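Local coordinates for protein annexin B22 (Schistosoma mansoni, PDB 4MDU) that binds acidic phospholipid membranes in a calcium-dependent manner, aggregates liposomes when calcium is present, and takes part in worm reproduction and host-parasite interaction, at residues B[20-25]-B[248-253]; B[99-104]-B[349-354]; B[111-116]-B[132-137]; B[148-153]-B[167-172]; B[262-267]-B[282-287]. All coordinates share one frame; numbering follows the deposited sequence.

How the contacts relate
From the N terminus, contact 1 joins the loop 20-25 to helix 246-260 of the third predicted repeat, closing a loop of more than two hundred residues. Contact 2, between 99-104 and 349-354, links the first predicted repeat to the fourth; its segments alternate with those of contact 1, so the two cross, on opposite sides of the chain's centre. Nested inside both are contacts 3 and 4, which close short loops in series within the second predicted repeat and touch each other. Contact 5 closes a short loop in the third predicted repeat, nested inside contact 2 and packed against contact 1. Contact 3 also touches contacts 2 and 5, tying the second repeat to its neighbours.

Contact 1: residues B[20-25]-B[248-253]; sequences DPHGKH and QLYLTS
Pro-21 and Tyr-250 bring their backbones within 6.2 Å, CA to CA, where a type I beta turn running from Asp-20 to Gly-23 meets one flank of helix 246-260. Pro-21 CB rides over one face of the phenol ring, 3.6 Å from the centroid of the Tyr-250 ring and only 15° off its normal, a CH-pi contact; it sits closest to Tyr-250 CG, at the rim. With CG anti to the backbone N, the tyrosine extends from the helix toward the turn. The contact lays the N-terminal loop against a helix of the third predicted annexin repeat, at the surface and away from the calcium sites. Next along the turn, His-22 swings its ring to the phenol end, where His-22 NE2 gives Tyr-250 OH a weak, bent hydrogen bond of 3.1 Å (126° at the hydrogen). The two rings lie obliquely, planes 76° apart. Behind them, Asp-20 OD2 steadies the turn by accepting from Lys-24 N at 2.9 Å and, weakly, from His-22 N.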
# COMPACT_ATOMS: atom_id res chain seq x y z
N ASP B 20 3.34 -27.73 6.49
CA ASP B 20 4.39 -26.75 6.25
C ASP B 20 5.28 -27.21 5.09
O ASP B 20 5.08 -28.30 4.55
CB ASP B 20 5.20 -26.49 7.52
CG ASP B 20 6.06 -27.68 7.93
OD1 ASP B 20 6.44 -27.74 9.12
OD2 ASP B 20 6.36 -28.54 7.10
N PRO B 21 6.26 -26.38 4.70
CA PRO B 21 7.10 -26.72 3.55
C PRO B 21 7.81 -28.07 3.69
O PRO B 21 8.08 -28.74 2.69
CB PRO B 21 8.14 -25.58 3.54
CG PRO B 21 7.39 -24.42 4.14
CD PRO B 21 6.56 -25.04 5.24
N HIS B 22 8.08 -28.46 4.93
CA HIS B 22 8.81 -29.69 5.22
C HIS B 22 7.90 -30.87 5.48
O HIS B 22 8.38 -31.94 5.84
CB HIS B 22 9.74 -29.48 6.41
CG HIS B 22 10.73 -28.37 6.20
ND1 HIS B 22 10.67 -27.18 6.90
CD2 HIS B 22 11.77 -28.26 5.35
CE1 HIS B 22 11.65 -26.39 6.50
NE2 HIS B 22 12.34 -27.03 5.56
N GLY B 23 6.60 -30.70 5.30
CA GLY B 23 5.68 -31.81 5.48
C GLY B 23 5.03 -31.94 6.85
O GLY B 23 4.10 -32.71 7.01
N LYS B 24 5.51 -31.19 7.84
CA LYS B 24 4.94 -31.23 9.18
C LYS B 24 3.56 -30.57 9.18
O LYS B 24 3.35 -29.59 8.49
CB LYS B 24 5.89 -30.51 10.16
CG LYS B 24 5.49 -30.61 11.61
N HIS B 25 2.62 -31.11 9.94
CA HIS B 25 1.30 -30.48 10.09
C HIS B 25 1.42 -29.08 10.69
O HIS B 25 2.17 -28.86 11.64
CB HIS B 25 0.41 -31.28 11.04
CG HIS B 25 -0.29 -32.43 10.41
ND1 HIS B 25 0.24 -33.71 10.40
CD2 HIS B 25 -1.49 -32.51 9.79
CE1 HIS B 25 -0.60 -34.52 9.79
NE2 HIS B 25 -1.66 -33.82 9.40
N GLN B 248 5.58 -27.04 -4.01
CA GLN B 248 6.39 -26.79 -5.21
C GLN B 248 7.13 -25.45 -5.16
O GLN B 248 8.28 -25.37 -5.60
CB GLN B 248 5.50 -26.86 -6.46
CG GLN B 248 6.26 -26.70 -7.78
CD GLN B 248 7.23 -27.85 -8.04
OE1 GLN B 248 7.04 -28.96 -7.56
NE2 GLN B 248 8.29 -27.56 -8.78
N LEU B 249 6.47 -24.41 -4.64
CA LEU B 249 7.07 -23.07 -4.55
C LEU B 249 8.27 -23.10 -3.63
O LEU B 249 9.31 -22.49 -3.91
CB LEU B 249 6.07 -22.05 -4.01
CG LEU B 249 5.49 -21.11 -5.03
CD1 LEU B 249 4.59 -20.10 -4.36
CD2 LEU B 249 6.62 -20.43 -5.77
N TYR B 250 8.11 -23.79 -2.52
CA TYR B 250 9.20 -23.93 -1.59
C TYR B 250 10.41 -24.56 -2.28
O TYR B 250 11.50 -23.99 -2.32
CB TYR B 250 8.79 -24.76 -0.40
CG TYR B 250 9.93 -24.89 0.57
CD1 TYR B 250 10.31 -23.81 1.35
CD2 TYR B 250 10.64 -26.07 0.67
CE1 TYR B 250 11.37 -23.91 2.24
CE2 TYR B 250 11.70 -26.18 1.55
CZ TYR B 250 12.06 -25.09 2.33
OH TYR B 250 13.12 -25.20 3.21
N LEU B 251 10.21 -25.75 -2.85
CA LEU B 251 11.27 -26.37 -3.63
C LEU B 251 11.86 -25.38 -4.63
O LEU B 251 13.08 -25.28 -4.77
CB LEU B 251 10.76 -27.61 -4.36
CG LEU B 251 11.81 -28.30 -5.24
CD1 LEU B 251 12.97 -28.80 -4.38
CD2 LEU B 251 11.17 -29.44 -6.05
N THR B 252 10.99 -24.63 -5.31
CA THR B 252 11.43 -23.69 -6.34
C THR B 252 12.30 -22.63 -5.71
O THR B 252 13.31 -22.18 -6.28
CB THR B 252 10.24 -23.03 -7.07
OG1 THR B 252 9.43 -24.05 -7.66
CG2 THR B 252 10.72 -22.13 -8.18
N SER B 253 11.92 -22.22 -4.52
CA SER B 253 12.69 -21.23 -3.81
C SER B 253 14.09 -21.77 -3.51
O SER B 253 15.07 -21.09 -3.77
CB SER B 253 11.97 -20.78 -2.54
OG SER B 253 12.74 -19.82 -1.86

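Contact 2: residues B[99-104]-B[349-354]; sequences RKVLCQ and GDYRRT
Helix 96-106 of the first predicted annexin repeat packs here on helix 349-358 of the fourth, a buried interface between the first and last repeats of the chain. Val-101 carries one side of the contact. Val-101 CB lies 3.7 Å from Tyr-351 CD1, near the plane of the phenol ring, so the valine meets an edge of the tyrosine and not a face. Both methyls face Thr-354, which the valine meets tip to tip: Val-101 CG1 stands 3.9 Å from Thr-354 OG1, and Val-101 CG2 is 4.0 Å from Thr-354 CG2. Rotation of the threonine is fixed by its hydroxyl, as Thr-354 OG1 donates to Asp-350 O at 2.6 Å, one turn back in the helix. That carbonyl also accepts from Thr-354 N, the two donors arriving from opposite faces of its plane. The buried hydroxyl is thus satisfied within its own helix, while the methyl, anti to the backbone N, is turned to the valine. Met-313 of helix 311-320 touches both Val-101 and Tyr-351. The side chain of Tyr-351 comes within about 4 Å, nearest atoms, of Gly-306, a calcium-binding residue, so this helix-helix packing between annexin repeats borders a calcium-binding loop of the fourth.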
# COMPACT_ATOMS: atom_id res chain seq x y z
N ARG B 99 -22.00 -8.35 18.49
CA ARG B 99 -22.86 -8.78 17.37
C ARG B 99 -22.07 -8.88 16.06
O ARG B 99 -22.21 -9.85 15.32
CB ARG B 99 -24.06 -7.84 17.22
CG ARG B 99 -25.05 -8.29 16.17
CD ARG B 99 -26.44 -7.69 16.43
NE ARG B 99 -26.51 -6.27 16.10
CZ ARG B 99 -27.63 -5.54 16.18
NH1 ARG B 99 -28.76 -6.10 16.60
NH2 ARG B 99 -27.61 -4.26 15.86
N LYS B 100 -21.23 -7.88 15.79
CA LYS B 100 -20.39 -7.89 14.60
C LYS B 100 -19.59 -9.19 14.51
O LYS B 100 -19.65 -9.92 13.52
CB LYS B 100 -19.42 -6.71 14.62
CG LYS B 100 -19.83 -5.53 13.80
CD LYS B 100 -20.56 -4.50 14.63
CE LYS B 100 -20.90 -3.27 13.79
NZ LYS B 100 -19.68 -2.76 13.10
N VAL B 101 -18.84 -9.50 15.56
CA VAL B 101 -17.95 -10.64 15.47
C VAL B 101 -18.78 -11.93 15.41
O VAL B 101 -18.40 -12.89 14.73
CB VAL B 101 -16.91 -10.65 16.62
CG1 VAL B 101 -17.58 -10.92 17.96
CG2 VAL B 101 -15.82 -11.69 16.34
N LEU B 102 -19.91 -11.94 16.10
CA LEU B 102 -20.79 -13.10 16.05
C LEU B 102 -21.31 -13.35 14.63
O LEU B 102 -21.52 -14.49 14.22
CB LEU B 102 -21.97 -12.93 17.00
CG LEU B 102 -21.72 -13.19 18.48
CD1 LEU B 102 -23.00 -13.00 19.29
CD2 LEU B 102 -21.15 -14.59 18.69
N CYS B 103 -21.52 -12.28 13.88
CA CYS B 103 -22.07 -12.44 12.55
C CYS B 103 -21.00 -12.99 11.62
O CYS B 103 -21.29 -13.83 10.80
CB CYS B 103 -22.69 -11.15 12.02
SG CYS B 103 -24.35 -10.82 12.69
N GLN B 104 -19.76 -12.53 11.76
CA GLN B 104 -18.69 -13.08 10.94
C GLN B 104 -18.57 -14.57 11.21
O GLN B 104 -18.41 -15.37 10.30
CB GLN B 104 -17.36 -12.37 11.23
CG GLN B 104 -17.43 -10.88 10.93
CD GLN B 104 -17.91 -10.61 9.53
OE1 GLN B 104 -17.26 -10.99 8.55
NE2 GLN B 104 -19.08 -9.96 9.41
N GLY B 349 -14.40 -5.62 25.34
CA GLY B 349 -15.76 -6.11 25.39
C GLY B 349 -15.84 -7.58 25.05
O GLY B 349 -14.84 -8.29 25.07
N ASP B 350 -17.05 -8.05 24.76
CA ASP B 350 -17.30 -9.43 24.41
C ASP B 350 -16.64 -9.81 23.08
O ASP B 350 -16.42 -10.97 22.78
CB ASP B 350 -18.81 -9.65 24.37
CG ASP B 350 -19.41 -9.59 25.75
OD1 ASP B 350 -18.71 -9.98 26.69
OD2 ASP B 350 -20.57 -9.16 25.91
N TYR B 351 -16.34 -8.79 22.29
CA TYR B 351 -15.61 -8.92 21.06
C TYR B 351 -14.19 -9.39 21.39
O TYR B 351 -13.76 -10.45 20.93
CB TYR B 351 -15.63 -7.55 20.36
CG TYR B 351 -14.63 -7.34 19.26
CD1 TYR B 351 -14.60 -8.17 18.14
CD2 TYR B 351 -13.76 -6.27 19.29
CE1 TYR B 351 -13.70 -7.97 17.13
CE2 TYR B 351 -12.86 -6.04 18.28
CZ TYR B 351 -12.83 -6.90 17.20
OH TYR B 351 -11.93 -6.69 16.18
N ARG B 352 -13.49 -8.62 22.21
CA ARG B 352 -12.16 -9.03 22.68
C ARG B 352 -12.18 -10.46 23.19
O ARG B 352 -11.34 -11.30 22.84
CB ARG B 352 -11.67 -8.09 23.80
CG ARG B 352 -10.58 -8.69 24.69
CD ARG B 352 -9.76 -7.61 25.37
NE ARG B 352 -10.55 -6.87 26.35
CZ ARG B 352 -10.10 -5.81 27.01
NH1 ARG B 352 -8.86 -5.37 26.80
NH2 ARG B 352 -10.89 -5.18 27.88
N ARG B 353 -13.18 -10.75 24.02
CA ARG B 353 -13.30 -12.05 24.65
C ARG B 353 -13.47 -13.13 23.58
O ARG B 353 -12.85 -14.19 23.65
CB ARG B 353 -14.49 -12.05 25.61
CG ARG B 353 -14.58 -13.27 26.51
CD ARG B 353 -13.54 -13.23 27.64
NE ARG B 353 -12.80 -14.48 27.60
CZ ARG B 353 -11.49 -14.58 27.44
NH1 ARG B 353 -10.70 -13.52 27.38
NH2 ARG B 353 -10.96 -15.79 27.40
N THR B 354 -14.31 -12.84 22.59
CA THR B 354 -14.51 -13.77 21.49
C THR B 354 -13.19 -14.06 20.77
O THR B 354 -12.86 -15.21 20.52
CB THR B 354 -15.53 -13.25 20.47
OG1 THR B 354 -16.79 -13.00 21.12
CG2 THR B 354 -15.73 -14.29 19.36

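Contact 3: residues B[111-116]-B[132-137]; sequences YMLAKS and IEIFTT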
# COMPACT_ATOMS: atom_id res chain seq x y z
N TYR B 111 -19.17 -17.34 2.47
CA TYR B 111 -20.03 -16.14 2.41
C TYR B 111 -19.36 -14.98 3.16
O TYR B 111 -19.33 -13.82 2.72
CB TYR B 111 -21.39 -16.44 3.04
CG TYR B 111 -22.41 -15.35 2.82
CD1 TYR B 111 -22.59 -14.33 3.75
CD2 TYR B 111 -23.19 -15.33 1.67
CE1 TYR B 111 -23.53 -13.33 3.55
CE2 TYR B 111 -24.12 -14.33 1.46
CZ TYR B 111 -24.29 -13.34 2.40
OH TYR B 111 -25.23 -12.36 2.17
N MET B 112 -18.80 -15.32 4.31
CA MET B 112 -18.09 -14.31 5.08
C MET B 112 -16.98 -13.67 4.25
O MET B 112 -16.84 -12.45 4.21
CB MET B 112 -17.55 -14.91 6.38
CG MET B 112 -16.98 -13.87 7.32
SD MET B 112 -15.21 -13.89 7.14
CE MET B 112 -14.90 -15.16 8.33
N LEU B 113 -16.21 -14.48 3.54
CA LEU B 113 -15.14 -13.92 2.74
C LEU B 113 -15.72 -13.10 1.60
O LEU B 113 -15.22 -12.02 1.26
CB LEU B 113 -14.17 -14.99 2.25
CG LEU B 113 -13.40 -15.67 3.39
CD1 LEU B 113 -12.52 -16.77 2.82
CD2 LEU B 113 -12.58 -14.64 4.17
N ALA B 114 -16.80 -13.59 1.00
CA ALA B 114 -17.38 -12.88 -0.14
C ALA B 114 -17.90 -11.49 0.28
O ALA B 114 -17.71 -10.51 -0.41
CB ALA B 114 -18.47 -13.71 -0.86
N LYS B 115 -18.55 -11.42 1.43
CA LYS B 115 -19.02 -10.12 1.91
C LYS B 115 -17.87 -9.12 2.08
O LYS B 115 -17.96 -7.98 1.63
CB LYS B 115 -19.81 -10.28 3.20
CG LYS B 115 -21.26 -9.79 3.11
CD LYS B 115 -21.96 -9.86 4.47
CE LYS B 115 -23.40 -9.38 4.39
NZ LYS B 115 -24.07 -9.40 5.73
N SER B 116 -16.78 -9.54 2.70
CA SER B 116 -15.61 -8.66 2.80
C SER B 116 -15.05 -8.28 1.43
O SER B 116 -14.58 -7.16 1.26
CB SER B 116 -14.49 -9.30 3.64
OG SER B 116 -14.90 -9.48 4.98
N ILE B 132 -5.63 -8.93 -1.69
CA ILE B 132 -4.42 -9.71 -1.53
C ILE B 132 -4.51 -10.70 -0.37
O ILE B 132 -4.21 -11.89 -0.51
CB ILE B 132 -3.20 -8.82 -1.32
CG1 ILE B 132 -2.99 -7.93 -2.54
CG2 ILE B 132 -1.97 -9.67 -1.07
CD1 ILE B 132 -1.75 -7.08 -2.47
N GLU B 133 -4.92 -10.19 0.79
CA GLU B 133 -5.02 -11.00 2.00
C GLU B 133 -5.92 -12.23 1.84
O GLU B 133 -5.58 -13.35 2.25
CB GLU B 133 -5.52 -10.14 3.18
CG GLU B 133 -5.71 -10.96 4.47
CD GLU B 133 -6.98 -10.59 5.22
OE1 GLU B 133 -7.17 -9.39 5.50
OE2 GLU B 133 -7.79 -11.49 5.53
N ILE B 134 -7.09 -12.00 1.26
CA ILE B 134 -8.07 -13.06 1.07
C ILE B 134 -7.71 -14.02 -0.08
O ILE B 134 -7.62 -15.24 0.12
CB ILE B 134 -9.48 -12.46 0.86
CG1 ILE B 134 -9.96 -11.82 2.17
CG2 ILE B 134 -10.44 -13.55 0.38
CD1 ILE B 134 -11.37 -11.29 2.09
N PHE B 135 -7.47 -13.49 -1.28
CA PHE B 135 -7.20 -14.35 -2.43
C PHE B 135 -5.97 -15.22 -2.23
O PHE B 135 -5.97 -16.40 -2.59
CB PHE B 135 -7.05 -13.53 -3.71
CG PHE B 135 -8.33 -12.94 -4.18
CD1 PHE B 135 -9.53 -13.60 -3.94
CD2 PHE B 135 -8.36 -11.72 -4.83
CE1 PHE B 135 -10.74 -13.05 -4.37
CE2 PHE B 135 -9.56 -11.16 -5.26
CZ PHE B 135 -10.75 -11.83 -5.03
N THR B 136 -4.92 -14.64 -1.65
CA THR B 136 -3.73 -15.41 -1.31
C THR B 136 -4.08 -16.71 -0.59
O THR B 136 -3.46 -17.75 -0.85
CB THR B 136 -2.78 -14.58 -0.43
OG1 THR B 136 -2.14 -13.59 -1.24
CG2 THR B 136 -1.73 -15.45 0.19
N THR B 137 -5.08 -16.66 0.28
CA THR B 137 -5.37 -17.80 1.16
C THR B 137 -6.40 -18.80 0.61
O THR B 137 -6.79 -19.73 1.31
CB THR B 137 -5.87 -17.32 2.54
OG1 THR B 137 -7.16 -16.73 2.38
CG2 THR B 137 -4.91 -16.30 3.12
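Ile-134 and Leu-113, the pair with most surface buried here, bring helices 128-136 and 109-122 together, their CA atoms 7.3 Å apart. Contact is made through the far end of the isoleucine. Its chain is extended beyond CB (chi2 -176°), which carries Ile-134 CD1 out to the other helix, 4.1 Å from Leu-113 CD2. The two side chains run past one another in opposite directions, and the isoleucine methyl also approaches the leucine backbone, with Ile-134 CD1 4.0 Å from Leu-113 O. Both helices belong to the second predicted annexin repeat, and the chain between the two segments includes the calcium-binding residues Met-121, Gly-123 and Gly-125; the packing therefore joins the two helices that flank a calcium-binding loop. Ser-116 CB is 4.0 Å from Ile-134 CD1, so the isoleucine methyl touches residues about one turn apart on helix 109-122. At the end of the partner segment Thr-137 OG1 donates to Ile-134 O at 2.7 Å, a carbonyl that also receives Thr-137 N. Arg-314 of helix 311-320 lies against both Leu-113 and Ser-116, and forms a salt bridge with Glu-133.

Contact 4: residues B[148-153]-B[167-172]; sequences DAYKQV and VTDMKK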
# COMPACT_ATOMS: atom_id res chain seq x y z
N ASP B 148 -19.04 -18.26 -5.81
CA ASP B 148 -20.46 -18.56 -5.79
C ASP B 148 -21.14 -17.73 -4.74
O ASP B 148 -22.18 -17.12 -4.98
CB ASP B 148 -20.72 -20.03 -5.54
CG ASP B 148 -20.43 -20.89 -6.76
OD1 ASP B 148 -20.30 -20.31 -7.87
OD2 ASP B 148 -20.32 -22.13 -6.60
N ALA B 149 -20.54 -17.71 -3.56
CA ALA B 149 -21.14 -17.02 -2.43
C ALA B 149 -21.28 -15.53 -2.77
O ALA B 149 -22.25 -14.89 -2.39
CB ALA B 149 -20.30 -17.23 -1.19
N TYR B 150 -20.29 -15.01 -3.50
CA TYR B 150 -20.32 -13.61 -3.91
C TYR B 150 -21.59 -13.31 -4.69
O TYR B 150 -22.28 -12.32 -4.40
CB TYR B 150 -19.11 -13.27 -4.77
CG TYR B 150 -18.86 -11.79 -4.93
CD1 TYR B 150 -19.43 -11.07 -5.98
CD2 TYR B 150 -18.03 -11.10 -4.03
CE1 TYR B 150 -19.20 -9.71 -6.14
CE2 TYR B 150 -17.80 -9.74 -4.17
CZ TYR B 150 -18.38 -9.05 -5.22
OH TYR B 150 -18.12 -7.71 -5.36
N LYS B 151 -21.90 -14.14 -5.68
CA LYS B 151 -23.13 -13.98 -6.46
C LYS B 151 -24.34 -13.94 -5.53
O LYS B 151 -25.30 -13.21 -5.79
CB LYS B 151 -23.26 -15.06 -7.55
CG LYS B 151 -22.23 -14.90 -8.68
CD LYS B 151 -22.40 -15.94 -9.79
CE LYS B 151 -23.69 -15.70 -10.58
NZ LYS B 151 -23.72 -14.35 -11.21
N GLN B 152 -24.29 -14.69 -4.44
CA GLN B 152 -25.35 -14.69 -3.45
C GLN B 152 -25.35 -13.42 -2.58
O GLN B 152 -26.38 -13.02 -2.04
CB GLN B 152 -25.28 -15.94 -2.57
CG GLN B 152 -26.45 -16.08 -1.61
CD GLN B 152 -27.80 -16.03 -2.32
OE1 GLN B 152 -27.90 -16.36 -3.50
NE2 GLN B 152 -28.82 -15.59 -1.61
N VAL B 153 -24.18 -12.79 -2.43
CA VAL B 153 -24.12 -11.53 -1.71
C VAL B 153 -24.75 -10.44 -2.57
O VAL B 153 -25.46 -9.57 -2.06
CB VAL B 153 -22.67 -11.14 -1.35
CG1 VAL B 153 -22.60 -9.66 -0.98
CG2 VAL B 153 -22.13 -12.01 -0.22
N VAL B 167 -15.74 -11.60 -10.59
CA VAL B 167 -14.82 -11.08 -11.60
C VAL B 167 -15.31 -9.80 -12.27
O VAL B 167 -14.52 -8.91 -12.59
CB VAL B 167 -14.47 -12.14 -12.68
CG1 VAL B 167 -13.54 -11.53 -13.70
CG2 VAL B 167 -13.80 -13.35 -12.05
N THR B 168 -16.62 -9.71 -12.47
CA THR B 168 -17.22 -8.48 -12.99
C THR B 168 -16.77 -7.27 -12.19
O THR B 168 -16.51 -6.20 -12.73
CB THR B 168 -18.75 -8.49 -12.92
OG1 THR B 168 -19.26 -9.80 -13.17
CG2 THR B 168 -19.33 -7.50 -13.91
N ASP B 169 -16.72 -7.44 -10.87
CA ASP B 169 -16.45 -6.32 -9.97
C ASP B 169 -14.96 -5.98 -9.88
O ASP B 169 -14.58 -4.83 -9.59
CB ASP B 169 -17.02 -6.62 -8.59
CG ASP B 169 -18.52 -6.43 -8.55
OD1 ASP B 169 -19.07 -5.91 -9.53
OD2 ASP B 169 -19.15 -6.79 -7.53
N MET B 170 -14.12 -6.97 -10.15
CA MET B 170 -12.69 -6.76 -10.10
C MET B 170 -12.20 -5.86 -11.21
O MET B 170 -12.89 -5.65 -12.20
CB MET B 170 -11.95 -8.09 -10.15
CG MET B 170 -12.26 -8.92 -8.93
SD MET B 170 -11.44 -10.49 -8.91
CE MET B 170 -9.71 -9.99 -8.89
N LYS B 171 -11.00 -5.32 -11.03
CA LYS B 171 -10.35 -4.57 -12.08
C LYS B 171 -9.94 -5.52 -13.22
O LYS B 171 -9.60 -6.68 -12.99
CB LYS B 171 -9.14 -3.83 -11.50
CG LYS B 171 -9.52 -2.74 -10.50
CD LYS B 171 -8.32 -1.87 -10.10
CE LYS B 171 -8.76 -0.75 -9.13
NZ LYS B 171 -7.64 0.02 -8.49
N LYS B 172 -9.99 -5.01 -14.45
CA LYS B 172 -9.61 -5.79 -15.63
C LYS B 172 -8.10 -5.94 -15.76
O LYS B 172 -7.34 -5.08 -15.32
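The phenol ring of Tyr-150 meets the carboxylate of Asp-169 at its edge: Asp-169 OD2 lies in the plane of the ring, with the ring and carboxylate planes turned 72° apart. Tyr-150 OH donates to Asp-169 OD2 over 2.6 Å, reaching the anti lone pair, the one directed away from OD1. Asp-169 OD2 is also 3.2 Å from Tyr-150 CE1, so it sits beside the hydroxyl along the ring edge. Tyr-150 CG is anti to the backbone N (chi1 -164°), which sends the ring from helix 140-156 across to the short helix 166-169. The other carboxylate oxygen, Asp-169 OD1, forms a salt bridge with Arg-164; together the arginine and the phenol would probably favour the charged carboxylate. Tyr-150 also packs on Tyr-118 and on Met-121, a calcium-binding residue. Just beyond the bond, Lys-171 makes a salt bridge with Glu-179 of the second subunit. The tyrosine-aspartate bond joins helix 140-156 to the segment that leads to the calcium-binding residue Lys-171, in the second predicted annexin repeat and beside the dimer interface.

Contact 5: residues B[262-267]-B[282-287]; sequences KTLLEH and AVLRYA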
# COMPACT_ATOMS: atom_id res chain seq x y z
N LYS B 262 20.87 -15.85 -4.85
CA LYS B 262 20.00 -14.77 -4.41
C LYS B 262 18.64 -15.42 -4.13
O LYS B 262 18.18 -16.25 -4.92
CB LYS B 262 19.91 -13.70 -5.51
CG LYS B 262 18.95 -12.54 -5.25
CD LYS B 262 19.24 -11.37 -6.20
CE LYS B 262 18.21 -10.25 -6.05
NZ LYS B 262 18.70 -8.94 -6.59
N THR B 263 18.00 -15.10 -3.01
CA THR B 263 16.72 -15.74 -2.72
C THR B 263 15.70 -15.39 -3.80
O THR B 263 15.83 -14.37 -4.48
CB THR B 263 16.13 -15.40 -1.33
OG1 THR B 263 15.76 -14.02 -1.27
CG2 THR B 263 17.14 -15.69 -0.24
N LEU B 264 14.71 -16.26 -3.97
CA LEU B 264 13.64 -15.99 -4.91
C LEU B 264 12.85 -14.78 -4.41
O LEU B 264 12.41 -13.94 -5.20
CB LEU B 264 12.73 -17.21 -5.07
CG LEU B 264 11.48 -16.98 -5.91
CD1 LEU B 264 11.83 -16.37 -7.27
CD2 LEU B 264 10.71 -18.29 -6.06
N LEU B 265 12.69 -14.69 -3.10
CA LEU B 265 12.04 -13.53 -2.48
C LEU B 265 12.78 -12.24 -2.85
O LEU B 265 12.17 -11.28 -3.32
CB LEU B 265 11.97 -13.67 -0.95
CG LEU B 265 11.23 -12.53 -0.23
CD1 LEU B 265 9.76 -12.47 -0.66
CD2 LEU B 265 11.35 -12.64 1.29
N GLU B 266 14.10 -12.23 -2.64
CA GLU B 266 14.90 -11.06 -2.94
C GLU B 266 14.70 -10.67 -4.38
O GLU B 266 14.56 -9.50 -4.71
CB GLU B 266 16.39 -11.35 -2.72
CG GLU B 266 16.83 -11.22 -1.28
CD GLU B 266 18.26 -11.72 -1.06
OE1 GLU B 266 18.78 -12.45 -1.93
OE2 GLU B 266 18.84 -11.38 -0.01
N HIS B 267 14.71 -11.68 -5.24
CA HIS B 267 14.56 -11.47 -6.67
C HIS B 267 13.26 -10.74 -6.93
O HIS B 267 13.24 -9.68 -7.55
CB HIS B 267 14.60 -12.81 -7.40
CG HIS B 267 14.49 -12.69 -8.89
ND1 HIS B 267 15.34 -11.91 -9.63
CD2 HIS B 267 13.63 -13.25 -9.77
CE1 HIS B 267 15.02 -12.00 -10.91
NE2 HIS B 267 13.98 -12.81 -11.02
N ALA B 282 3.28 -11.83 -0.90
CA ALA B 282 2.29 -12.54 -0.09
C ALA B 282 2.20 -14.02 -0.50
O ALA B 282 2.29 -14.92 0.35
CB ALA B 282 0.92 -11.88 -0.20
N VAL B 283 2.00 -14.28 -1.79
CA VAL B 283 1.82 -15.65 -2.26
C VAL B 283 3.05 -16.52 -1.97
O VAL B 283 2.92 -17.64 -1.47
CB VAL B 283 1.47 -15.71 -3.75
CG1 VAL B 283 1.50 -17.18 -4.27
CG2 VAL B 283 0.11 -15.05 -4.02
N LEU B 284 4.23 -16.00 -2.26
CA LEU B 284 5.48 -16.74 -2.02
C LEU B 284 5.63 -17.06 -0.54
O LEU B 284 5.95 -18.19 -0.15
CB LEU B 284 6.70 -15.96 -2.51
CG LEU B 284 8.05 -16.66 -2.36
CD1 LEU B 284 8.01 -18.08 -2.92
CD2 LEU B 284 9.16 -15.82 -3.01
N ARG B 285 5.38 -16.04 0.29
CA ARG B 285 5.57 -16.18 1.73
C ARG B 285 4.48 -17.06 2.32
O ARG B 285 4.70 -17.75 3.31
CB ARG B 285 5.63 -14.81 2.41
CG ARG B 285 6.87 -13.98 2.03
CD ARG B 285 7.00 -12.70 2.91
NE ARG B 285 7.28 -13.02 4.31
CZ ARG B 285 7.11 -12.19 5.34
NH1 ARG B 285 6.63 -10.96 5.17
NH2 ARG B 285 7.39 -12.62 6.56
N TYR B 286 3.30 -17.07 1.69
CA TYR B 286 2.26 -17.99 2.12
C TYR B 286 2.78 -19.42 2.03
O TYR B 286 2.42 -20.30 2.83
CB TYR B 286 1.00 -17.86 1.25
CG TYR B 286 -0.14 -18.67 1.80
CD1 TYR B 286 -0.48 -19.90 1.26
CD2 TYR B 286 -0.85 -18.22 2.90
CE1 TYR B 286 -1.54 -20.65 1.80
CE2 TYR B 286 -1.89 -18.95 3.44
CZ TYR B 286 -2.23 -20.16 2.90
OH TYR B 286 -3.28 -20.85 3.48
N ALA B 287 3.64 -19.64 1.04
CA ALA B 287 4.25 -20.94 0.88
C ALA B 287 5.46 -21.13 1.80
O ALA B 287 5.50 -22.10 2.54
CB ALA B 287 4.64 -21.16 -0.57
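Leu-284 leaves helix 274-288 pointing at helix 264-271, and its two branches reach Leu-264 and Leu-265, CD2 touching both. From CB, with CG anti to the backbone N (chi1 -178°), the side chain extends to a fork. Leu-284 CD1 takes one side, 4.1 Å from Leu-264 CD2. Its partner methyl does more of the work: Leu-284 CD2 lies 3.9 Å from Leu-264 CG and 3.7 Å from Leu-265 N, so it rests on the backbone at the start of the helix as well as on side chains. Leu-284 CD2 is 4.1 Å from both CB and CD1 of Leu-265. Farther along that leucine, Leu-265 CD1 reaches Arg-285 CG at 4.2 Å, an aliphatic contact made by the stem of the arginine, whose guanidinium is engaged in salt bridges with Asp-289 and Glu-296. Bracketing the leucine pair, Thr-263 at the N-cap and Glu-266 form a capping box: Glu-266 N donates to Thr-263 OG1 at 2.8 Å, and Thr-263 N to Glu-266 OE1 at 3.0 Å. Leu-249 of helix 246-260 touches Leu-284 too, and Ile-241 touches Leu-264, placing the contact in the apolar core of the helical bundle of the third predicted annexin repeat.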